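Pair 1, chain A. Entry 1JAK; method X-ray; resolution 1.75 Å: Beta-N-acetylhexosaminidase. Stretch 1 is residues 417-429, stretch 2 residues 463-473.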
# COMPACT_ATOMS: atom_id res chain seq x y z
N TYR A 417 20.82 -0.78 7.21
CA TYR A 417 20.50 -1.48 5.97
C TYR A 417 19.39 -2.48 6.23
O TYR A 417 19.27 -3.02 7.32
CB TYR A 417 21.75 -2.15 5.42
CG TYR A 417 22.80 -1.13 5.06
CD1 TYR A 417 22.53 -0.16 4.10
CD2 TYR A 417 24.01 -1.07 5.74
CE1 TYR A 417 23.44 0.85 3.83
CE2 TYR A 417 24.94 -0.05 5.48
CZ TYR A 417 24.64 0.90 4.52
OH TYR A 417 25.52 1.93 4.25
N VAL A 418 18.57 -2.72 5.21
CA VAL A 418 17.45 -3.63 5.37
C VAL A 418 17.36 -4.63 4.22
O VAL A 418 16.77 -4.33 3.18
CB VAL A 418 16.13 -2.84 5.49
CG1 VAL A 418 14.96 -3.80 5.71
CG2 VAL A 418 16.22 -1.84 6.63
N GLU A 419 17.95 -5.80 4.41
CA GLU A 419 17.89 -6.84 3.39
C GLU A 419 16.52 -7.49 3.42
O GLU A 419 15.68 -7.19 4.28
CB GLU A 419 18.98 -7.90 3.61
CG GLU A 419 20.18 -7.76 2.68
CD GLU A 419 19.90 -8.24 1.25
OE1 GLU A 419 18.75 -8.59 0.95
OE2 GLU A 419 20.85 -8.26 0.44
N VAL A 420 16.29 -8.38 2.47
CA VAL A 420 15.00 -9.05 2.36
C VAL A 420 14.58 -9.84 3.60
O VAL A 420 13.43 -9.74 4.03
CB VAL A 420 15.00 -9.98 1.13
CG1 VAL A 420 13.62 -10.61 0.95
CG2 VAL A 420 15.38 -9.17 -0.10
N GLN A 421 15.49 -10.60 4.20
CA GLN A 421 15.11 -11.36 5.38
C GLN A 421 14.70 -10.46 6.54
O GLN A 421 13.69 -10.71 7.19
CB GLN A 421 16.23 -12.30 5.84
CG GLN A 421 15.85 -13.08 7.10
CD GLN A 421 16.83 -14.17 7.48
OE1 GLN A 421 17.88 -14.33 6.85
NE2 GLN A 421 16.49 -14.92 8.52
N ARG A 422 15.47 -9.41 6.80
CA ARG A 422 15.13 -8.51 7.90
C ARG A 422 13.74 -7.90 7.72
O ARG A 422 12.98 -7.77 8.68
CB ARG A 422 16.16 -7.38 8.02
CG ARG A 422 15.90 -6.46 9.22
CD ARG A 422 16.89 -5.31 9.30
NE ARG A 422 16.69 -4.52 10.52
CZ ARG A 422 17.01 -4.92 11.74
NH1 ARG A 422 17.57 -6.12 11.92
NH2 ARG A 422 16.79 -4.13 12.78
N SER A 423 13.41 -7.53 6.49
CA SER A 423 12.11 -6.92 6.21
C SER A 423 10.94 -7.87 6.48
O SER A 423 9.86 -7.44 6.88
CB SER A 423 12.07 -6.46 4.75
OG SER A 423 10.86 -5.78 4.46
N TYR A 424 11.17 -9.16 6.27
CA TYR A 424 10.14 -10.19 6.44
C TYR A 424 10.10 -10.92 7.78
O TYR A 424 9.03 -11.23 8.30
CB TYR A 424 10.31 -11.24 5.34
CG TYR A 424 9.42 -12.47 5.47
CD1 TYR A 424 8.10 -12.45 5.02
CD2 TYR A 424 9.90 -13.64 6.06
CE1 TYR A 424 7.28 -13.57 5.15
CE2 TYR A 424 9.09 -14.77 6.20
CZ TYR A 424 7.78 -14.73 5.73
OH TYR A 424 6.97 -15.84 5.84
N ASP A 425 11.28 -11.18 8.33
CA ASP A 425 11.42 -11.97 9.55
C ASP A 425 11.02 -11.40 10.91
O ASP A 425 11.86 -11.25 11.80
CB ASP A 425 12.85 -12.50 9.61
CG ASP A 425 12.92 -13.90 10.19
OD1 ASP A 425 11.85 -14.51 10.43
OD2 ASP A 425 14.05 -14.40 10.38
N TRP A 426 9.73 -11.11 11.07
CA TRP A 426 9.21 -10.62 12.34
C TRP A 426 7.71 -10.89 12.45
O TRP A 426 7.07 -11.25 11.46
CB TRP A 426 9.52 -9.12 12.55
CG TRP A 426 9.05 -8.19 11.48
CD1 TRP A 426 9.56 -8.06 10.22
CD2 TRP A 426 7.99 -7.22 11.58
NE1 TRP A 426 8.90 -7.07 9.53
CE2 TRP A 426 7.93 -6.55 10.34
CE3 TRP A 426 7.10 -6.86 12.59
CZ2 TRP A 426 7.00 -5.53 10.09
CZ3 TRP A 426 6.18 -5.85 12.35
CH2 TRP A 426 6.13 -5.20 11.10
N ASP A 427 7.16 -10.74 13.65
CA ASP A 427 5.75 -11.00 13.91
C ASP A 427 5.06 -9.75 14.46
O ASP A 427 5.38 -9.30 15.56
CB ASP A 427 5.63 -12.15 14.92
CG ASP A 427 4.19 -12.52 15.25
OD1 ASP A 427 3.26 -11.88 14.74
OD2 ASP A 427 4.01 -13.47 16.05
N PRO A 428 4.12 -9.17 13.69
CA PRO A 428 3.42 -7.96 14.15
C PRO A 428 2.78 -8.08 15.54
O PRO A 428 2.74 -7.11 16.29
CB PRO A 428 2.37 -7.74 13.06
CG PRO A 428 3.06 -8.26 11.83
CD PRO A 428 3.71 -9.53 12.33
N ALA A 429 2.30 -9.28 15.87
CA ALA A 429 1.64 -9.51 17.15
C ALA A 429 2.52 -9.39 18.39
O ALA A 429 2.04 -9.04 19.46
CB ALA A 429 0.96 -10.88 17.13
N PHE A 463 10.47 -3.85 -4.86
CA PHE A 463 10.64 -5.29 -5.02
C PHE A 463 12.08 -5.69 -4.72
O PHE A 463 13.02 -5.02 -5.17
CB PHE A 463 10.26 -5.73 -6.43
CG PHE A 463 8.80 -5.57 -6.75
CD1 PHE A 463 8.27 -4.34 -7.12
CD2 PHE A 463 7.94 -6.66 -6.65
CE1 PHE A 463 6.92 -4.19 -7.40
CE2 PHE A 463 6.58 -6.52 -6.93
CZ PHE A 463 6.06 -5.29 -7.30
N PRO A 464 12.30 -6.85 -4.08
CA PRO A 464 11.34 -7.86 -3.61
C PRO A 464 10.76 -7.79 -2.19
O PRO A 464 10.18 -8.77 -1.73
CB PRO A 464 12.12 -9.15 -3.81
CG PRO A 464 13.48 -8.73 -3.30
CD PRO A 464 13.68 -7.34 -3.90
N ARG A 465 10.91 -6.67 -1.49
CA ARG A 465 10.39 -6.59 -0.13
C ARG A 465 8.88 -6.36 -0.02
O ARG A 465 8.26 -6.73 0.98
CB ARG A 465 11.15 -5.51 0.65
CG ARG A 465 12.62 -5.86 0.88
CD ARG A 465 13.40 -4.70 1.51
NE ARG A 465 13.43 -3.53 0.64
CZ ARG A 465 14.20 -2.46 0.83
NH1 ARG A 465 15.02 -2.41 1.87
NH2 ARG A 465 14.15 -1.45 -0.02
N LEU A 466 8.28 -5.76 -1.05
CA LEU A 466 6.85 -5.47 -1.04
C LEU A 466 5.95 -6.68 -0.75
O LEU A 466 5.03 -6.59 0.06
CB LEU A 466 6.44 -4.83 -2.37
CG LEU A 466 4.99 -4.36 -2.50
CD1 LEU A 466 4.74 -3.17 -1.59
CD2 LEU A 466 4.71 -3.98 -3.95
N PRO A 467 6.19 -7.82 -1.42
CA PRO A 467 5.35 -9.00 -1.17
C PRO A 467 5.44 -9.49 0.27
O PRO A 467 4.46 -9.98 0.84
CB PRO A 467 5.89 -10.04 -2.16
CG PRO A 467 6.49 -9.21 -3.25
CD PRO A 467 7.16 -8.09 -2.50
N GLY A 468 6.63 -9.36 0.85
CA GLY A 468 6.85 -9.81 2.22
C GLY A 468 6.00 -9.08 3.25
O GLY A 468 5.45 -9.70 4.16
N VAL A 469 5.90 -7.76 3.12
CA VAL A 469 5.10 -6.99 4.06
C VAL A 469 3.62 -7.34 3.89
O VAL A 469 2.85 -7.35 4.85
CB VAL A 469 5.31 -5.48 3.87
CG1 VAL A 469 4.55 -4.70 4.94
CG2 VAL A 469 6.80 -5.16 3.93
N ALA A 470 3.23 -7.63 2.65
CA ALA A 470 1.85 -8.01 2.38
C ALA A 470 1.55 -9.32 3.10
O ALA A 470 0.47 -9.51 3.66
CB ALA A 470 1.64 -8.18 0.87
N GLU A 471 2.52 -10.24 3.09
CA GLU A 471 2.33 -11.52 3.77
C GLU A 471 2.17 -11.32 5.27
O GLU A 471 1.33 -11.96 5.90
CB GLU A 471 3.50 -12.47 3.50
CG GLU A 471 3.40 -13.77 4.30
CD GLU A 471 4.01 -14.96 3.59
OE1 GLU A 471 3.77 -15.11 2.37
OE2 GLU A 471 4.72 -15.75 4.25
N LEU A 472 2.98 -10.43 5.85
CA LEU A 472 2.88 -10.18 7.29
C LEU A 472 1.48 -9.68 7.62
O LEU A 472 0.93 -10.00 8.68
CB LEU A 472 3.92 -9.15 7.73
CG LEU A 472 5.38 -9.58 7.60
CD1 LEU A 472 6.29 -8.46 8.09
CD2 LEU A 472 5.62 -10.84 8.42
N GLY A 473 0.88 -8.91 6.72
CA GLY A 473 -0.45 -8.40 6.97
C GLY A 473 -1.55 -9.41 6.73
O GLY A 473 -2.58 -9.38 7.40
O HOH W 1 9.21 -7.84 3.31

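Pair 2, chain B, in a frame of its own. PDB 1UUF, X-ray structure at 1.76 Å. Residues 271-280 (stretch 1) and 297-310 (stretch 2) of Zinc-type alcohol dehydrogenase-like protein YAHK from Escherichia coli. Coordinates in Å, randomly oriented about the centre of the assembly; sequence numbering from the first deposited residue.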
# COMPACT_ATOMS: atom_id res chain seq x y z
N LEU B 271 -8.34 -4.42 -10.54
CA LEU B 271 -7.17 -4.29 -9.69
C LEU B 271 -6.95 -5.57 -8.89
O LEU B 271 -5.85 -5.84 -8.42
CB LEU B 271 -7.32 -3.11 -8.74
CG LEU B 271 -7.36 -1.73 -9.41
CD1 LEU B 271 -7.48 -0.66 -8.34
CD2 LEU B 271 -6.09 -1.52 -10.23
N ASP B 272 -8.02 -6.34 -8.73
CA ASP B 272 -7.93 -7.59 -7.98
C ASP B 272 -7.02 -8.55 -8.73
O ASP B 272 -6.17 -9.21 -8.14
CB ASP B 272 -9.32 -8.22 -7.82
CG ASP B 272 -10.26 -7.34 -7.02
OD1 ASP B 272 -9.91 -7.00 -5.88
OD2 ASP B 272 -11.35 -7.00 -7.54
N ASP B 273 -7.20 -8.62 -10.05
CA ASP B 273 -6.39 -9.50 -10.88
C ASP B 273 -4.91 -9.15 -10.77
O ASP B 273 -4.06 -10.04 -10.69
CB ASP B 273 -6.82 -9.42 -12.35
CG ASP B 273 -8.22 -9.95 -12.58
OD1 ASP B 273 -8.57 -10.98 -11.98
OD2 ASP B 273 -8.96 -9.33 -13.38
N PHE B 274 -4.60 -7.86 -10.76
CA PHE B 274 -3.21 -7.43 -10.66
C PHE B 274 -2.61 -7.66 -9.28
O PHE B 274 -1.44 -8.00 -9.16
CB PHE B 274 -3.08 -5.96 -11.05
CG PHE B 274 -3.28 -5.70 -12.51
CD1 PHE B 274 -4.48 -5.18 -12.97
CD2 PHE B 274 -2.28 -6.02 -13.43
CE1 PHE B 274 -4.69 -4.98 -14.34
CE2 PHE B 274 -2.48 -5.82 -14.79
CZ PHE B 274 -3.68 -5.30 -15.25
N THR B 275 -3.41 -7.47 -8.23
CA THR B 275 -2.91 -7.67 -6.88
C THR B 275 -2.43 -9.11 -6.70
O THR B 275 -1.41 -9.35 -6.06
CB THR B 275 -4.00 -7.35 -5.84
OG1 THR B 275 -4.35 -5.96 -5.94
CG2 THR B 275 -3.50 -7.63 -4.43
N THR B 276 -3.14 -10.06 -7.30
CA THR B 276 -2.74 -11.46 -7.17
C THR B 276 -1.46 -11.78 -7.94
O THR B 276 -0.89 -12.85 -7.75
CB THR B 276 -3.86 -12.41 -7.65
OG1 THR B 276 -4.07 -12.23 -9.06
CG2 THR B 276 -5.15 -12.13 -6.91
N LEU B 277 -1.01 -10.86 -8.78
CA LEU B 277 0.21 -11.06 -9.56
C LEU B 277 1.45 -10.61 -8.77
O LEU B 277 2.58 -10.83 -9.19
CB LEU B 277 0.16 -10.28 -10.87
CG LEU B 277 -1.06 -10.48 -11.78
CD1 LEU B 277 -0.82 -9.72 -13.08
CD2 LEU B 277 -1.28 -11.96 -12.05
N LEU B 278 1.22 -9.97 -7.63
CA LEU B 278 2.31 -9.47 -6.79
C LEU B 278 2.90 -10.53 -5.86
O LEU B 278 2.17 -11.34 -5.30
CB LEU B 278 1.83 -8.31 -5.93
CG LEU B 278 1.39 -7.02 -6.61
CD1 LEU B 278 0.75 -6.10 -5.57
CD2 LEU B 278 2.59 -6.35 -7.27
N LYS B 279 4.21 -10.50 -5.68
CA LYS B 279 4.88 -11.42 -4.77
C LYS B 279 4.57 -10.94 -3.36
O LYS B 279 4.00 -9.86 -3.18
CB LYS B 279 6.40 -11.38 -4.96
CG LYS B 279 6.89 -11.88 -6.31
CD LYS B 279 8.34 -11.49 -6.53
CE LYS B 279 9.25 -12.04 -5.44
NZ LYS B 279 10.67 -11.67 -5.70
N ARG B 280 4.96 -11.73 -2.37
CA ARG B 280 4.77 -11.35 -0.98
C ARG B 280 5.54 -10.05 -0.79
O ARG B 280 6.66 -9.91 -1.29
CB ARG B 280 5.31 -12.45 -0.06
CG ARG B 280 5.26 -12.12 1.43
CD ARG B 280 6.58 -11.53 1.91
NE ARG B 280 7.67 -12.49 1.79
CZ ARG B 280 8.94 -12.23 2.09
NH1 ARG B 280 9.28 -11.03 2.55
NH2 ARG B 280 9.87 -13.16 1.94
N PRO B 297 -10.68 -3.62 -4.94
CA PRO B 297 -9.49 -4.29 -4.42
C PRO B 297 -9.80 -5.19 -3.22
O PRO B 297 -9.90 -4.72 -2.09
CB PRO B 297 -8.56 -3.13 -4.06
CG PRO B 297 -9.53 -2.08 -3.62
CD PRO B 297 -10.61 -2.17 -4.68
N GLU B 298 -9.94 -6.49 -3.49
CA GLU B 298 -10.24 -7.48 -2.46
C GLU B 298 -9.18 -7.46 -1.36
O GLU B 298 -8.02 -7.81 -1.60
CB GLU B 298 -10.30 -8.87 -3.09
CG GLU B 298 -11.06 -9.90 -2.27
CD GLU B 298 -12.55 -9.61 -2.23
OE1 GLU B 298 -13.17 -9.55 -3.32
OE2 GLU B 298 -13.11 -9.45 -1.12
N VAL B 299 -9.58 -7.06 -0.16
CA VAL B 299 -8.67 -6.99 0.97
C VAL B 299 -7.98 -8.32 1.22
O VAL B 299 -6.82 -8.37 1.62
CB VAL B 299 -9.40 -6.56 2.26
CG1 VAL B 299 -8.43 -6.51 3.43
CG2 VAL B 299 -10.05 -5.20 2.05
N PHE B 300 -8.70 -9.41 0.98
CA PHE B 300 -8.18 -10.76 1.16
C PHE B 300 -6.82 -10.94 0.48
O PHE B 300 -5.88 -11.49 1.07
CB PHE B 300 -9.17 -11.78 0.58
CG PHE B 300 -8.69 -13.20 0.62
CD1 PHE B 300 -8.61 -13.89 1.83
CD2 PHE B 300 -8.31 -13.85 -0.55
CE1 PHE B 300 -8.16 -15.21 1.87
CE2 PHE B 300 -7.87 -15.17 -0.52
CZ PHE B 300 -7.80 -15.85 0.69
N ASN B 301 -6.71 -10.46 -0.76
CA ASN B 301 -5.47 -10.59 -1.51
C ASN B 301 -4.33 -9.75 -0.96
O ASN B 301 -3.16 -10.09 -1.15
CB ASN B 301 -5.72 -10.26 -2.98
CG ASN B 301 -6.66 -11.25 -3.65
OD1 ASN B 301 -6.48 -12.46 -3.52
ND2 ASN B 301 -7.66 -10.74 -4.35
N LEU B 302 -4.65 -8.66 -0.26
CA LEU B 302 -3.60 -7.83 0.32
C LEU B 302 -3.10 -8.51 1.59
O LEU B 302 -1.90 -8.57 1.84
CB LEU B 302 -4.13 -6.44 0.69
CG LEU B 302 -4.57 -5.50 -0.44
CD1 LEU B 302 -5.00 -4.18 0.16
CD2 LEU B 302 -3.43 -5.30 -1.43
N ILE B 303 -4.03 -9.02 2.38
CA ILE B 303 -3.69 -9.68 3.64
C ILE B 303 -2.88 -10.97 3.49
O ILE B 303 -1.88 -11.16 4.18
CB ILE B 303 -4.97 -9.98 4.44
CG1 ILE B 303 -5.53 -8.67 5.00
CG2 ILE B 303 -4.68 -10.96 5.57
CD1 ILE B 303 -6.87 -8.82 5.68
N MET B 304 -3.32 -11.84 2.59
CA MET B 304 -2.67 -13.13 2.37
C MET B 304 -1.18 -13.09 2.04
O MET B 304 -0.48 -14.07 2.29
CB MET B 304 -3.41 -13.90 1.28
CG MET B 304 -4.79 -14.39 1.68
SD MET B 304 -4.73 -15.55 3.07
CE MET B 304 -4.16 -17.04 2.24
N LYS B 305 -0.69 -11.98 1.49
CA LYS B 305 0.72 -11.90 1.13
C LYS B 305 1.38 -10.59 1.52
O LYS B 305 2.45 -10.26 1.01
CB LYS B 305 0.89 -12.11 -0.38
CG LYS B 305 0.55 -13.52 -0.86
CD LYS B 305 1.57 -14.53 -0.36
CE LYS B 305 1.30 -15.90 -0.95
NZ LYS B 305 2.25 -16.91 -0.42
N ARG B 306 0.74 -9.85 2.43
CA ARG B 306 1.26 -8.56 2.87
C ARG B 306 1.61 -7.69 1.68
O ARG B 306 2.73 -7.16 1.57
CB ARG B 306 2.48 -8.74 3.78
CG ARG B 306 2.79 -7.48 4.59
CD ARG B 306 3.65 -7.79 5.81
NE ARG B 306 4.97 -8.29 5.43
CZ ARG B 306 5.85 -8.78 6.29
NH1 ARG B 306 5.56 -8.86 7.58
NH2 ARG B 306 7.03 -9.20 5.85
N ARG B 307 0.65 -7.54 0.78
CA ARG B 307 0.83 -6.73 -0.42
C ARG B 307 0.27 -5.35 -0.14
O ARG B 307 -0.44 -5.15 0.85
CB ARG B 307 0.08 -7.34 -1.59
CG ARG B 307 0.62 -8.66 -2.07
CD ARG B 307 -0.50 -9.43 -2.75
NE ARG B 307 -0.04 -10.58 -3.50
CZ ARG B 307 -0.79 -11.65 -3.75
NH1 ARG B 307 -2.04 -11.70 -3.29
NH2 ARG B 307 -0.31 -12.65 -4.47
N ALA B 308 0.57 -4.40 -1.02
CA ALA B 308 0.07 -3.06 -0.84
C ALA B 308 -0.27 -2.39 -2.16
O ALA B 308 0.26 -2.75 -3.22
CB ALA B 308 1.11 -2.22 -0.10
N ILE B 309 -1.19 -1.43 -2.09
CA ILE B 309 -1.56 -0.63 -3.24
C ILE B 309 -1.18 0.78 -2.80
O ILE B 309 -1.55 1.22 -1.72
CB ILE B 309 -3.08 -0.69 -3.52
CG1 ILE B 309 -3.50 -2.13 -3.79
CG2 ILE B 309 -3.42 0.20 -4.72
CD1 ILE B 309 -2.74 -2.81 -4.91
N ALA B 310 -0.42 1.47 -3.64
CA ALA B 310 0.02 2.82 -3.30
C ALA B 310 -0.23 3.77 -4.45
O ALA B 310 -0.70 3.37 -5.52
CB ALA B 310 1.50 2.81 -2.95

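Pair 1 and pair 2 share one construction: a short helix leading into an extended segment, laid beside a second helix running the same way. The helix axes approach to 9.1 Å at 20° in pair 1 and to 9.7 Å at 15° in pair 2, with crossing angles of opposite sign, -20° and +15°. Fourteen central residues superpose at 0.9 Å RMSD. V420(A) to D427(A) fall on D272(B) to K279(B), and R465(A) to L472(A) on E298(B) to K305(B).

In both pairs a small residue sits where the first helix faces the second. S423(A) matches T275(B), and both point toward the partner stretch. Beside S423(A) a water bridges the stretches: water 1 donates to S423(A) OG at 2.9 Å and to R465(A) O at 2.8 Å. T275(B) turns its hydroxyl back on its own helix, with OG1 donating to L271(B) O at 2.9 Å, and offers its methyl across the interface, CG2 lying 3.7 Å from N301(B) CB and 3.8 Å from L302(B) CD2.

At the next matched pair of positions, bulk is traded between the two stretches. Y424(A) matches T276(B), and G468(A) matches N301(B). The tyrosine ring passes G468(A), whose O lies 3.9 Å from Y424(A) CD1 near the ring plane, and Y424(A) OH donates to E471(A) OE2 at 2.8 Å. An ideal CB on the glycine would still have room, so the glycine is not forced by this contact. In pair 2 the larger residue is on the second helix: N301(B) points toward stretch 1, and its OD1 sits 3.7 Å from the CG2 of the shorter T276(B).

Beyond the first helix the two pairs again use different side chains. In pair 1 W426(A) NE1 donates to S423(A) O at 2.8 Å, which ties the indole back to its own helix. Over one face of that ring lies L472(A) CD1, 3.4 Å from W426(A) CE2; L472(A) CB also meets P428(A) CG at 4.3 Å. Pair 2 has L278(B) at the tryptophan position and K305(B) at the leucine position, and the lysine's end leads away. Pair 2 also has R307(B), which has no counterpart in the superposition: its NE and NH2 both donate to L278(B) O at 2.9 Å, while NH1 donates to N301(B) O at 2.9 Å. One guanidinium thus joins the chain after the first helix to the second.

The start of the contact differs too. V420(A) CG2 packs on P464(A) CG at 3.7 Å, whereas the matched D272(B) uses OD1 to accept from E298(B) N at a very short 2.4 Å. R465(A), at the E298(B) position, reaches back so that NH1 makes a weak hydrogen bond to V418(A) O at 2.9 Å. In these two pairs the frame opens with apolar packing or with a carboxylate anchor; further along, pair 1 packs L472(A) on an indole, and in pair 2 a guanidinium holds L278(B) O.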